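Local coordinates for protein Non-reducing end beta-L-arabinofuranosidase (Bacteroides thetaiotaomicron, PDB 5MQO) that is a GH127-family glycoside hydrolase of plant pectin breakdown, probably acting as an aceric acidase or a beta-L-arabinofuranosidase, at residues F532-E537 / N558-V563. Sequence-based numbering, arbitrary orientation.
Sequences FFRIPE and NTYAEV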
ATOM      1  N   PHE A 532      10.056   9.849  17.895  1.00 60.22           N
ATOM      2  CA  PHE A 532       9.591   8.475  18.075  1.00 58.78           C
ATOM      3  C   PHE A 532      10.129   7.639  16.936  1.00 58.47           C
ATOM      4  O   PHE A 532      10.088   8.081  15.782  1.00 61.11           O
ATOM      5  CB  PHE A 532       8.082   8.411  18.048  1.00 55.45           C
ATOM      6  CG  PHE A 532       7.412   9.224  19.103  1.00 55.94           C
ATOM      7  CD1 PHE A 532       7.212  10.584  18.934  1.00 56.75           C
ATOM      8  CD2 PHE A 532       6.900   8.616  20.246  1.00 58.45           C
ATOM      9  CE1 PHE A 532       6.554  11.341  19.894  1.00 57.10           C
ATOM     10  CE2 PHE A 532       6.231   9.359  21.212  1.00 58.93           C
ATOM     11  CZ  PHE A 532       6.067  10.733  21.035  1.00 59.16           C
ATOM     12  N   PHE A 533      10.607   6.439  17.250  1.00 58.35           N
ATOM     13  CA  PHE A 533      11.079   5.475  16.229  1.00 59.55           C
ATOM     14  C   PHE A 533      10.289   4.199  16.299  1.00 58.24           C
ATOM     15  O   PHE A 533      10.270   3.512  17.334  1.00 60.36           O
ATOM     16  CB  PHE A 533      12.569   5.160  16.419  1.00 62.20           C
ATOM     17  CG  PHE A 533      13.437   6.370  16.305  1.00 63.41           C
ATOM     18  CD1 PHE A 533      13.558   7.251  17.384  1.00 63.42           C
ATOM     19  CD2 PHE A 533      14.056   6.670  15.104  1.00 62.78           C
ATOM     20  CE1 PHE A 533      14.304   8.396  17.267  1.00 64.67           C
ATOM     21  CE2 PHE A 533      14.811   7.804  14.985  1.00 64.36           C
ATOM     22  CZ  PHE A 533      14.936   8.674  16.065  1.00 66.34           C
ATOM     23  N   ARG A 534       9.621   3.864  15.209  1.00 58.49           N
ATOM     24  CA  ARG A 534       8.865   2.617  15.179  1.00 57.76           C
ATOM     25  C   ARG A 534       9.849   1.455  15.309  1.00 56.63           C
ATOM     26  O   ARG A 534      10.892   1.458  14.671  1.00 57.06           O
ATOM     27  CB  ARG A 534       8.028   2.511  13.900  1.00 58.45           C
ATOM     28  CG  ARG A 534       7.142   1.277  13.837  1.00 59.50           C
ATOM     29  CD  ARG A 534       6.197   1.348  12.666  1.00 59.82           C
ATOM     30  NE  ARG A 534       6.940   1.146  11.449  1.00 60.62           N
ATOM     31  CZ  ARG A 534       7.285  -0.039  10.949  1.00 63.98           C
ATOM     32  NH1 ARG A 534       7.984  -0.095   9.805  1.00 62.60           N
ATOM     33  NH2 ARG A 534       6.927  -1.171  11.565  1.00 67.43           N
ATOM     34  N   ILE A 535       9.544   0.515  16.189  1.00 57.09           N
ATOM     35  CA  ILE A 535      10.192  -0.795  16.189  1.00 59.23           C
ATOM     36  C   ILE A 535       9.326  -1.790  15.403  1.00 58.25           C
ATOM     37  O   ILE A 535       8.248  -2.147  15.882  1.00 55.77           O
ATOM     38  CB  ILE A 535      10.368  -1.339  17.612  1.00 61.06           C
ATOM     39  CG1 ILE A 535      11.019  -0.281  18.523  1.00 62.35           C
ATOM     40  CG2 ILE A 535      11.149  -2.649  17.557  1.00 62.48           C
ATOM     41  CD1 ILE A 535      12.214   0.430  17.910  1.00 64.11           C
ATOM     42  N   PRO A 536       9.788  -2.228  14.197  1.00 58.63           N
ATOM     43  CA  PRO A 536       9.054  -3.239  13.408  1.00 58.72           C
ATOM     44  C   PRO A 536       8.672  -4.521  14.146  1.00 57.37           C
ATOM     45  O   PRO A 536       9.403  -4.974  15.020  1.00 54.29           O
ATOM     46  CB  PRO A 536      10.010  -3.555  12.251  1.00 58.05           C
ATOM     47  CG  PRO A 536      10.722  -2.272  12.027  1.00 58.98           C
ATOM     48  CD  PRO A 536      10.857  -1.612  13.384  1.00 58.51           C
ATOM     49  N   GLU A 537       7.510  -5.061  13.772  1.00 59.84           N
ATOM     50  CA  GLU A 537       6.957  -6.292  14.327  1.00 59.89           C
ATOM     51  C   GLU A 537       7.944  -7.410  14.099  1.00 58.44           C
ATOM     52  O   GLU A 537       8.171  -8.220  14.981  1.00 59.10           O
ATOM     53  CB  GLU A 537       5.607  -6.632  13.675  1.00 62.57           C
ATOM     54  CG  GLU A 537       4.824  -7.705  14.433  1.00 65.57           C
ATOM     55  CD  GLU A 537       3.535  -8.160  13.760  1.00 65.45           C
ATOM     56  OE1 GLU A 537       3.272  -7.789  12.600  1.00 71.45           O
ATOM     57  OE2 GLU A 537       2.770  -8.909  14.397  1.00 64.52           O
ATOM     58  N   ASN A 558       6.613  -3.676  17.413  1.00 70.44           N
ATOM     59  CA  ASN A 558       5.326  -3.099  17.043  1.00 67.85           C
ATOM     60  C   ASN A 558       4.846  -1.997  17.973  1.00 66.76           C
ATOM     61  O   ASN A 558       3.674  -1.930  18.288  1.00 68.58           O
ATOM     62  CB  ASN A 558       4.268  -4.212  16.910  1.00 64.54           C
ATOM     63  CG  ASN A 558       3.698  -4.299  15.526  1.00 63.12           C
ATOM     64  OD1 ASN A 558       4.102  -3.566  14.636  1.00 66.07           O
ATOM     65  ND2 ASN A 558       2.762  -5.200  15.334  1.00 62.16           N
ATOM     66  N   THR A 559       5.762  -1.145  18.411  1.00 66.37           N
ATOM     67  CA  THR A 559       5.429   0.025  19.236  1.00 67.99           C
ATOM     68  C   THR A 559       6.461   1.114  18.971  1.00 64.71           C
ATOM     69  O   THR A 559       7.526   0.804  18.443  1.00 64.79           O
ATOM     70  CB  THR A 559       5.538  -0.319  20.720  1.00 71.64           C
ATOM     71  OG1 THR A 559       6.871  -0.777  20.983  1.00 72.03           O
ATOM     72  CG2 THR A 559       4.527  -1.412  21.123  1.00 71.24           C
ATOM     73  N   TYR A 560       6.179   2.359  19.357  1.00 60.70           N
ATOM     74  CA  TYR A 560       7.173   3.449  19.189  1.00 59.90           C
ATOM     75  C   TYR A 560       8.133   3.575  20.355  1.00 59.85           C
ATOM     76  O   TYR A 560       7.684   3.653  21.512  1.00 57.40           O
ATOM     77  CB  TYR A 560       6.506   4.820  19.029  1.00 59.50           C
ATOM     78  CG  TYR A 560       5.758   4.977  17.742  1.00 57.24           C
ATOM     79  CD1 TYR A 560       6.440   5.122  16.535  1.00 56.41           C
ATOM     80  CD2 TYR A 560       4.366   4.961  17.723  1.00 56.89           C
ATOM     81  CE1 TYR A 560       5.757   5.245  15.341  1.00 55.61           C
ATOM     82  CE2 TYR A 560       3.680   5.093  16.535  1.00 56.58           C
ATOM     83  CZ  TYR A 560       4.376   5.241  15.350  1.00 54.42           C
ATOM     84  OH  TYR A 560       3.676   5.383  14.191  1.00 52.43           O
ATOM     85  N   ALA A 561       9.437   3.625  20.045  1.00 60.81           N
ATOM     86  CA  ALA A 561      10.456   4.035  21.026  1.00 62.20           C
ATOM     87  C   ALA A 561      10.498   5.563  21.035  1.00 64.19           C
ATOM     88  O   ALA A 561      10.763   6.180  20.000  1.00 63.66           O
ATOM     89  CB  ALA A 561      11.818   3.464  20.681  1.00 60.60           C
ATOM     90  N   GLU A 562      10.202   6.157  22.194  1.00 66.87           N
ATOM     91  CA  GLU A 562      10.167   7.615  22.361  1.00 70.69           C
ATOM     92  C   GLU A 562      11.534   8.107  22.848  1.00 71.96           C
ATOM     93  O   GLU A 562      12.197   7.430  23.636  1.00 74.55           O
ATOM     94  CB  GLU A 562       9.086   8.005  23.378  1.00 71.67           C
ATOM     95  CG  GLU A 562       8.875   9.506  23.514  1.00 74.16           C
ATOM     96  CD  GLU A 562       7.828   9.879  24.548  1.00 77.97           C
ATOM     97  OE1 GLU A 562       7.338   8.987  25.275  1.00 82.49           O
ATOM     98  OE2 GLU A 562       7.501  11.080  24.643  1.00 78.71           O
ATOM     99  N   VAL A 563      11.953   9.274  22.374  1.00 71.97           N
ATOM    100  CA  VAL A 563      13.185   9.922  22.852  1.00 74.03           C
ATOM    101  C   VAL A 563      12.857  11.384  23.135  1.00 72.47           C
ATOM    102  O   VAL A 563      12.894  12.197  22.223  1.00 70.14           O
ATOM    103  CB  VAL A 563      14.352   9.786  21.829  1.00 74.99           C
ATOM    104  CG1 VAL A 563      15.649  10.362  22.385  1.00 76.43           C
ATOM    105  CG2 VAL A 563      14.587   8.327  21.468  1.00 76.49           C
TER
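Phe532 and Glu562 run side by side from neighbouring antiparallel strands, pointing the same way, and illustrate how a charged residue can lend its aliphatic part to an aromatic one. With CG anti to the backbone N (chi1 -174°), the extended glutamate brings its CG to 3.5 Å from Phe532 CE2; its carboxylate plane is turned 15° from that of the ring, and OE2 is hydrogen-bonded to Ser530 OG. On the same sheet face, Tyr560 CD1 meets Phe532 CB at 4.0 Å, while Tyr560 CE1 lies 3.8 Å from Arg534 CB. Tyr482 of adjacent strand 480-483 stacks on the Phe532 ring; an alanine in place of Phe532 would probably open a gap beside the Glu562 methylenes and cost Tyr482 this partner. The other face carries Phe533, Ala561 and Ile535, whose CD1 reaches Ala561 CB at 4.1 Å. Between the faces, Phe533 and Ala561 form a hydrogen-bonded pair. Further along, Asn558 N donates a bent hydrogen bond to Ile535 O (2.7 Å), and Asn558 ND2 lies 3.4 Å from Glu537 CG, amide and carboxylate planes 16° apart. This pair edges a mixed sheet in the GH127 middle-domain range; strands 542-546 and 572-577 pack against the Phe533 face, and helix 402-416 receives Arg534 through Glu406 and Glu409.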